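PDB 4OQJ: PKS from Streptomyces albus, which probably condenses acyl chains as a ketosynthase within the modular polyketide synthase that builds the antibiotic oxazolomycin. Local coordinates for residues A[72-85]-A[222-234]. Sequence-based numbering, arbitrary orientation. Where two conformers were deposited one is given.
Sequences DDRYVKAGQVLVDA and IQADQGEGYLHHE
Val-76 lies over one face of the Tyr-230 ring in a CH-pi contact, its CB 3.7 Å from the ring centroid. Tyr-230 CG sits between its own backbone N and carbonyl carbon (chi1 61°), which brings the ring alongside Val-76, both side chains pointing the same way; its OH bonds to Ser-239 O. On the opposite sheet face Tyr-75 CB meets Leu-231 CD1, and Leu-69 of helix 67-71 packs on both residues. The Tyr-75 ring lies across the Gly-229/Tyr-230 backbone, where Gly-229 CA makes a CA-H...O contact with Val-76 O (3.1 Å). Antiparallel pairing joins the strands: Val-76 N to Tyr-230 O (2.7 Å, almost straight) and Tyr-230 N back to Val-76 O. Just past the strand ends, His-232 N bonds to Arg-74 O. Farther along, the Gln-226 side chain, extended beyond CG, carries its amide to Leu-82: OE1 accepts from N and NE2 donates to O, each at 2.9 Å. Tyr-75 OH takes a weak bond from Gly-229 N (2.8 Å) and shares water 2 with Glu-228 OE1. Strand 230-231, outermost in this chain's three-stranded antiparallel sheet, thus has a short backbone ladder, succeeded by water 3 bridging Ala-78 O and Glu-228 O, then by one side-chain amide.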
ATOM      1  N   ASP A  72      32.982 -21.222  16.712  1.00 57.99           N
ATOM      2  CA  ASP A  72      32.005 -20.901  17.746  1.00 52.45           C
ATOM      3  C   ASP A  72      30.867 -21.924  17.770  1.00 50.55           C
ATOM      4  O   ASP A  72      30.193 -22.152  16.764  1.00 51.41           O
ATOM      5  CB  ASP A  72      31.461 -19.489  17.527  1.00 51.99           C
ATOM      6  CG  ASP A  72      30.761 -18.934  18.753  1.00 58.10           C
ATOM      7  OD1 ASP A  72      30.306 -19.737  19.596  1.00 55.92           O
ATOM      8  OD2 ASP A  72      30.663 -17.692  18.869  1.00 63.10           O
ATOM      9  N   ASP A  73      30.665 -22.534  18.934  1.00 55.02           N
ATOM     10  CA  ASP A  73      29.682 -23.605  19.094  1.00 55.99           C
ATOM     11  C   ASP A  73      28.247 -23.081  18.989  1.00 49.72           C
ATOM     12  O   ASP A  73      27.301 -23.860  18.859  1.00 53.38           O
ATOM     13  CB  ASP A  73      29.890 -24.314  20.440  1.00 61.21           C
ATOM     14  N   ARG A  74      28.088 -21.762  19.039  1.00 44.74           N
ATOM     15  CA  ARG A  74      26.779 -21.145  18.849  1.00 46.11           C
ATOM     16  C   ARG A  74      26.448 -20.984  17.367  1.00 46.14           C
ATOM     17  O   ARG A  74      25.300 -20.726  17.004  1.00 48.95           O
ATOM     18  CB  ARG A  74      26.721 -19.782  19.532  1.00 55.54           C
ATOM     19  CG  ARG A  74      26.848 -19.821  21.053  1.00 66.68           C
ATOM     20  CD  ARG A  74      26.434 -18.487  21.655  1.00 72.89           C
ATOM     21  NE  ARG A  74      27.113 -17.362  21.011  1.00 79.44           N
ATOM     22  CZ  ARG A  74      26.644 -16.117  20.974  1.00 85.31           C
ATOM     23  NH1 ARG A  74      25.483 -15.813  21.544  1.00 87.89           N
ATOM     24  NH2 ARG A  74      27.339 -15.169  20.361  1.00 87.46           N
ATOM     25  N   TYR A  75      27.456 -21.127  16.510  1.00 41.26           N
ATOM     26  CA  TYR A  75      27.259 -20.911  15.081  1.00 36.93           C
ATOM     27  C   TYR A  75      26.483 -22.071  14.469  1.00 32.92           C
ATOM     28  O   TYR A  75      26.813 -23.240  14.685  1.00 36.43           O
ATOM     29  CB  TYR A  75      28.604 -20.721  14.363  1.00 37.60           C
ATOM     30  CG  TYR A  75      28.461 -20.181  12.955  1.00 36.20           C
ATOM     31  CD1 TYR A  75      28.170 -18.842  12.727  1.00 36.37           C
ATOM     32  CD2 TYR A  75      28.603 -21.008  11.858  1.00 34.96           C
ATOM     33  CE1 TYR A  75      28.023 -18.344  11.434  1.00 34.62           C
ATOM     34  CE2 TYR A  75      28.462 -20.519  10.563  1.00 34.42           C
ATOM     35  CZ  TYR A  75      28.176 -19.185  10.358  1.00 36.95           C
ATOM     36  OH  TYR A  75      28.044 -18.701   9.071  1.00 41.61           O
ATOM     37  N   VAL A  76      25.451 -21.732  13.703  1.00 27.12           N
ATOM     38  CA  VAL A  76      24.607 -22.717  13.032  1.00 26.45           C
ATOM     39  C   VAL A  76      24.984 -22.816  11.554  1.00 26.92           C
ATOM     40  O   VAL A  76      24.784 -21.872  10.789  1.00 26.55           O
ATOM     41  CB  VAL A  76      23.114 -22.343  13.175  1.00 28.49           C
ATOM     42  CG1 VAL A  76      22.219 -23.386  12.498  1.00 32.43           C
ATOM     43  CG2 VAL A  76      22.755 -22.179  14.659  1.00 26.98           C
ATOM     44  N   LYS A  77      25.512 -23.965  11.148  1.00 26.40           N
ATOM     45  CA  LYS A  77      26.032 -24.133   9.794  1.00 26.82           C
ATOM     46  C   LYS A  77      24.957 -24.654   8.842  1.00 26.05           C
ATOM     47  O   LYS A  77      25.100 -25.712   8.238  1.00 25.60           O
ATOM     48  CB  LYS A  77      27.237 -25.073   9.806  1.00 28.66           C
ATOM     49  CG  LYS A  77      28.371 -24.572  10.695  1.00 30.34           C
ATOM     50  CD  LYS A  77      29.531 -25.550  10.728  1.00 34.30           C
ATOM     51  CE  LYS A  77      30.628 -25.065  11.660  1.00 38.64           C
ATOM     52  NZ  LYS A  77      31.715 -26.070  11.768  1.00 39.04           N
ATOM     53  N   ALA A  78      23.881 -23.886   8.705  1.00 24.44           N
ATOM     54  CA  ALA A  78      22.764 -24.290   7.870  1.00 24.19           C
ATOM     55  C   ALA A  78      21.954 -23.073   7.473  1.00 22.59           C
ATOM     56  O   ALA A  78      22.059 -22.023   8.099  1.00 24.98           O
ATOM     57  CB  ALA A  78      21.889 -25.301   8.603  1.00 28.98           C
ATOM     58  N   GLY A  79      21.159 -23.213   6.424  1.00 20.12           N
ATOM     59  CA  GLY A  79      20.355 -22.118   5.937  1.00 19.23           C
ATOM     60  C   GLY A  79      19.292 -22.614   4.982  1.00 19.01           C
ATOM     61  O   GLY A  79      19.332 -23.761   4.536  1.00 19.55           O
ATOM     62  N   GLN A  80      18.329 -21.746   4.699  1.00 16.80           N
ATOM     63  CA  GLN A  80      17.250 -22.029   3.766  1.00 16.54           C
ATOM     64  C   GLN A  80      17.483 -21.168   2.559  1.00 20.26           C
ATOM     65  O   GLN A  80      17.049 -20.008   2.540  1.00 20.12           O
ATOM     66  CB  GLN A  80      15.894 -21.718   4.400  1.00 16.62           C
ATOM     67  CG  GLN A  80      15.478 -22.710   5.473  1.00 17.14           C
ATOM     68  CD  GLN A  80      14.882 -23.977   4.893  1.00 20.01           C
ATOM     69  OE1 GLN A  80      15.017 -24.252   3.701  1.00 20.80           O
ATOM     70  NE2 GLN A  80      14.203 -24.754   5.740  1.00 21.59           N
ATOM     71  N   VAL A  81      18.189 -21.710   1.567  1.00 20.23           N
ATOM     72  CA  VAL A  81      18.661 -20.902   0.446  1.00 19.75           C
ATOM     73  C   VAL A  81      17.797 -21.024  -0.802  1.00 18.11           C
ATOM     74  O   VAL A  81      17.203 -22.071  -1.086  1.00 20.61           O
ATOM     75  CB  VAL A  81      20.120 -21.259   0.066  1.00 27.31           C
ATOM     76  CG1 VAL A  81      20.996 -21.305   1.313  1.00 29.27           C
ATOM     77  CG2 VAL A  81      20.194 -22.571  -0.676  1.00 37.54           C
ATOM     78  N   LEU A  82      17.735 -19.926  -1.543  1.00 16.46           N
ATOM     79  CA  LEU A  82      17.110 -19.910  -2.851  1.00 16.05           C
ATOM     80  C   LEU A  82      18.182 -20.098  -3.929  1.00 15.42           C
ATOM     81  O   LEU A  82      19.008 -19.214  -4.149  1.00 16.74           O
ATOM     82  CB  LEU A  82      16.354 -18.605  -3.073  1.00 17.13           C
ATOM     83  CG  LEU A  82      15.695 -18.489  -4.451  1.00 20.40           C
ATOM     84  CD1 LEU A  82      14.647 -19.579  -4.632  1.00 25.48           C
ATOM     85  CD2 LEU A  82      15.084 -17.098  -4.611  1.00 19.40           C
ATOM     86  N   VAL A  83      18.169 -21.247  -4.590  1.00 17.57           N
ATOM     87  CA  VAL A  83      19.144 -21.544  -5.639  0.74 21.36           C
ATOM     88  C   VAL A  83      18.959 -20.598  -6.822  1.00 19.58           C
ATOM     89  O   VAL A  83      17.828 -20.277  -7.203  1.00 21.78           O
ATOM     90  CB  VAL A  83      19.028 -23.007  -6.129  0.74 26.61           C
ATOM     91  CG1 VAL A  83      20.063 -23.303  -7.228  0.74 25.23           C
ATOM     92  CG2 VAL A  83      19.202 -23.975  -4.972  0.74 31.60           C
ATOM     93  N   ASP A  84      20.079 -20.155  -7.391  1.00 20.01           N
ATOM     94  CA  ASP A  84      20.094 -19.298  -8.576  1.00 20.68           C
ATOM     95  C   ASP A  84      19.421 -17.951  -8.360  1.00 18.98           C
ATOM     96  O   ASP A  84      18.908 -17.352  -9.301  1.00 17.93           O
ATOM     97  CB  ASP A  84      19.438 -20.013  -9.768  1.00 21.03           C
ATOM     98  CG  ASP A  84      20.366 -21.031 -10.419  1.00 27.44           C
ATOM     99  OD1 ASP A  84      21.605 -20.914 -10.288  1.00 24.30           O
ATOM    100  OD2 ASP A  84      19.847 -21.939 -11.080  1.00 28.91           O
ATOM    101  N   ALA A  85      19.447 -17.461  -7.124  1.00 18.97           N
ATOM    102  CA  ALA A  85      18.942 -16.124  -6.841  1.00 19.29           C
ATOM    103  C   ALA A  85      19.720 -15.051  -7.624  1.00 17.63           C
ATOM    104  O   ALA A  85      19.224 -13.950  -7.850  1.00 18.08           O
ATOM    105  CB  ALA A  85      19.010 -15.854  -5.358  1.00 19.47           C
ATOM    106  N   ILE A 222      15.405 -11.926  -0.237  1.00 13.43           N
ATOM    107  CA  ILE A 222      16.652 -12.621  -0.562  1.00 17.06           C
ATOM    108  C   ILE A 222      17.808 -11.908   0.085  1.00 18.25           C
ATOM    109  O   ILE A 222      18.072 -10.740  -0.217  1.00 18.76           O
ATOM    110  CB  ILE A 222      16.913 -12.694  -2.070  1.00 20.39           C
ATOM    111  CG1 ILE A 222      15.732 -13.328  -2.793  1.00 24.15           C
ATOM    112  CG2 ILE A 222      18.175 -13.515  -2.326  1.00 21.61           C
ATOM    113  CD1 ILE A 222      15.790 -13.178  -4.282  1.00 31.92           C
ATOM    114  N   GLN A 223      18.491 -12.603   0.984  1.00 19.49           N
ATOM    115  CA  GLN A 223      19.682 -12.055   1.620  1.00 22.32           C
ATOM    116  C   GLN A 223      20.848 -12.112   0.655  1.00 22.55           C
ATOM    117  O   GLN A 223      21.087 -13.143   0.021  1.00 23.70           O
ATOM    118  CB  GLN A 223      20.028 -12.828   2.878  1.00 28.06           C
ATOM    119  CG  GLN A 223      18.927 -12.905   3.891  1.00 34.95           C
ATOM    120  CD  GLN A 223      19.259 -13.900   4.978  1.00 52.79           C
ATOM    121  OE1 GLN A 223      19.593 -15.055   4.699  1.00 57.37           O
ATOM    122  NE2 GLN A 223      19.207 -13.450   6.223  1.00 61.09           N
ATOM    123  N   ALA A 224      21.584 -11.015   0.536  1.00 25.94           N
ATOM    124  CA  ALA A 224      22.714 -10.998  -0.380  1.00 26.52           C
ATOM    125  C   ALA A 224      23.796 -11.965   0.089  1.00 28.47           C
ATOM    126  O   ALA A 224      24.624 -12.381  -0.708  1.00 29.07           O
ATOM    127  CB  ALA A 224      23.282  -9.589  -0.519  1.00 21.84           C
ATOM    128  N   ASP A 225      23.795 -12.323   1.373  1.00 25.91           N
ATOM    129  CA  ASP A 225      24.794 -13.264   1.886  1.00 29.51           C
ATOM    130  C   ASP A 225      24.192 -14.625   2.262  1.00 30.29           C
ATOM    131  O   ASP A 225      24.682 -15.303   3.175  1.00 32.40           O
ATOM    132  CB  ASP A 225      25.543 -12.664   3.090  1.00 41.28           C
ATOM    133  CG  ASP A 225      24.625 -12.314   4.253  1.00 69.49           C
ATOM    134  OD1 ASP A 225      23.448 -12.743   4.256  1.00 75.89           O
ATOM    135  OD2 ASP A 225      25.087 -11.601   5.171  1.00 85.64           O
ATOM    136  N   GLN A 226      23.150 -15.049   1.555  1.00 28.35           N
ATOM    137  CA  GLN A 226      22.645 -16.400   1.776  1.00 32.99           C
ATOM    138  C   GLN A 226      23.787 -17.337   1.398  1.00 35.80           C
ATOM    139  O   GLN A 226      24.664 -16.970   0.607  1.00 36.67           O
ATOM    140  CB  GLN A 226      21.365 -16.696   0.967  1.00 30.27           C
ATOM    141  CG  GLN A 226      21.510 -16.602  -0.539  1.00 26.19           C
ATOM    142  CD  GLN A 226      20.334 -17.217  -1.308  1.00 23.42           C
ATOM    143  OE1 GLN A 226      19.355 -17.692  -0.728  1.00 18.44           O
ATOM    144  NE2 GLN A 226      20.442 -17.218  -2.624  1.00 24.17           N
ATOM    145  N   GLY A 227      23.796 -18.527   1.982  1.00 33.97           N
ATOM    146  CA  GLY A 227      24.867 -19.479   1.745  1.00 31.20           C
ATOM    147  C   GLY A 227      25.828 -19.524   2.913  1.00 31.99           C
ATOM    148  O   GLY A 227      26.734 -20.353   2.953  1.00 34.30           O
ATOM    149  N   GLU A 228      25.629 -18.611   3.858  1.00 32.26           N
ATOM    150  CA  GLU A 228      26.363 -18.610   5.113  1.00 35.82           C
ATOM    151  C   GLU A 228      25.448 -19.110   6.224  1.00 33.39           C
ATOM    152  O   GLU A 228      24.221 -19.129   6.076  1.00 30.00           O
ATOM    153  CB  GLU A 228      26.878 -17.207   5.444  1.00 38.47           C
ATOM    154  CG  GLU A 228      27.762 -16.598   4.375  1.00 48.80           C
ATOM    155  CD  GLU A 228      28.251 -15.214   4.750  1.00 58.39           C
ATOM    156  OE1 GLU A 228      27.985 -14.776   5.889  1.00 58.22           O
ATOM    157  OE2 GLU A 228      28.901 -14.562   3.905  1.00 66.76           O
ATOM    158  N   GLY A 229      26.044 -19.501   7.342  1.00 31.01           N
ATOM    159  CA  GLY A 229      25.266 -19.889   8.503  1.00 31.58           C
ATOM    160  C   GLY A 229      24.890 -18.651   9.288  1.00 31.05           C
ATOM    161  O   GLY A 229      24.932 -17.552   8.750  1.00 30.68           O
ATOM    162  N   TYR A 230      24.553 -18.822  10.562  1.00 31.27           N
ATOM    163  CA  TYR A 230      24.240 -17.691  11.427  1.00 32.58           C
ATOM    164  C   TYR A 230      24.607 -18.011  12.859  1.00 37.35           C
ATOM    165  O   TYR A 230      24.664 -19.179  13.261  1.00 36.43           O
ATOM    166  CB  TYR A 230      22.762 -17.329  11.339  1.00 30.79           C
ATOM    167  CG  TYR A 230      21.829 -18.438  11.778  1.00 27.51           C
ATOM    168  CD1 TYR A 230      21.450 -19.425  10.900  1.00 25.25           C
ATOM    169  CD2 TYR A 230      21.319 -18.485  13.069  1.00 26.44           C
ATOM    170  CE1 TYR A 230      20.605 -20.427  11.282  1.00 23.43           C
ATOM    171  CE2 TYR A 230      20.464 -19.492  13.458  1.00 23.73           C
ATOM    172  CZ  TYR A 230      20.111 -20.458  12.558  1.00 23.05           C
ATOM    173  OH  TYR A 230      19.267 -21.480  12.914  1.00 26.55           O
ATOM    174  N   LEU A 231      24.874 -16.963  13.628  1.00 39.59           N
ATOM    175  CA  LEU A 231      25.207 -17.120  15.030  1.00 42.78           C
ATOM    176  C   LEU A 231      23.912 -17.114  15.827  1.00 43.12           C
ATOM    177  O   LEU A 231      23.014 -16.299  15.576  1.00 42.62           O
ATOM    178  CB  LEU A 231      26.148 -16.012  15.488  1.00 46.26           C
ATOM    179  CG  LEU A 231      26.946 -16.270  16.761  1.00 59.80           C
ATOM    180  CD1 LEU A 231      27.917 -17.422  16.581  1.00 64.93           C
ATOM    181  CD2 LEU A 231      27.689 -15.009  17.155  1.00 66.70           C
ATOM    182  N   HIS A 232      23.797 -18.053  16.757  1.00 40.00           N
ATOM    183  CA  HIS A 232      22.594 -18.160  17.557  1.00 39.84           C
ATOM    184  C   HIS A 232      22.685 -17.165  18.711  1.00 44.55           C
ATOM    185  O   HIS A 232      23.706 -17.113  19.402  1.00 45.92           O
ATOM    186  CB  HIS A 232      22.404 -19.589  18.079  1.00 35.16           C
ATOM    187  CG  HIS A 232      21.202 -19.743  18.956  1.00 36.64           C
ATOM    188  ND1 HIS A 232      21.289 -19.896  20.325  1.00 41.26           N
ATOM    189  CD2 HIS A 232      19.882 -19.737  18.662  1.00 31.25           C
ATOM    190  CE1 HIS A 232      20.073 -19.991  20.832  1.00 38.95           C
ATOM    191  NE2 HIS A 232      19.199 -19.897  19.843  1.00 33.68           N
ATOM    192  N   HIS A 233      21.632 -16.363  18.886  1.00 43.03           N
ATOM    193  CA  HIS A 233      21.498 -15.454  20.034  1.00 45.85           C
ATOM    194  C   HIS A 233      20.190 -15.740  20.758  1.00 46.46           C
ATOM    195  O   HIS A 233      19.135 -15.778  20.134  1.00 44.34           O
ATOM    196  CB  HIS A 233      21.517 -13.983  19.605  1.00 49.10           C
ATOM    197  CG  HIS A 233      22.686 -13.607  18.750  1.00 61.77           C
ATOM    198  ND1 HIS A 233      23.912 -13.259  19.275  1.00 68.71           N
ATOM    199  CD2 HIS A 233      22.810 -13.507  17.404  1.00 65.59           C
ATOM    200  CE1 HIS A 233      24.744 -12.967  18.290  1.00 69.65           C
ATOM    201  NE2 HIS A 233      24.101 -13.112  17.144  1.00 68.01           N
ATOM    202  N   GLU A 234      20.245 -15.911  22.076  1.00 49.39           N
ATOM    203  CA  GLU A 234      19.055 -16.301  22.828  1.00 53.97           C
ATOM    204  C   GLU A 234      17.956 -15.240  22.799  1.00 57.43           C
ATOM    205  O   GLU A 234      16.776 -15.560  22.954  1.00 62.15           O
ATOM    206  CB  GLU A 234      19.432 -16.618  24.268  1.00 59.86           C
ATOM    207  CG  GLU A 234      20.410 -17.782  24.383  1.00 71.90           C
ATOM    208  CD  GLU A 234      19.746 -19.092  24.769  1.00 86.74           C
ATOM    209  OE1 GLU A 234      18.778 -19.071  25.560  1.00 93.03           O
ATOM    210  OE2 GLU A 234      20.200 -20.150  24.281  1.00 93.59           O
TER
HETATM  211  O   HOH W   1      23.212 -18.303  22.442  1.00 47.31           O
HETATM  212  O   HOH W   2      28.064 -16.054   8.822  1.00 39.76           O
HETATM  213  O   HOH W   3      21.445 -19.207   7.620  1.00 34.59           O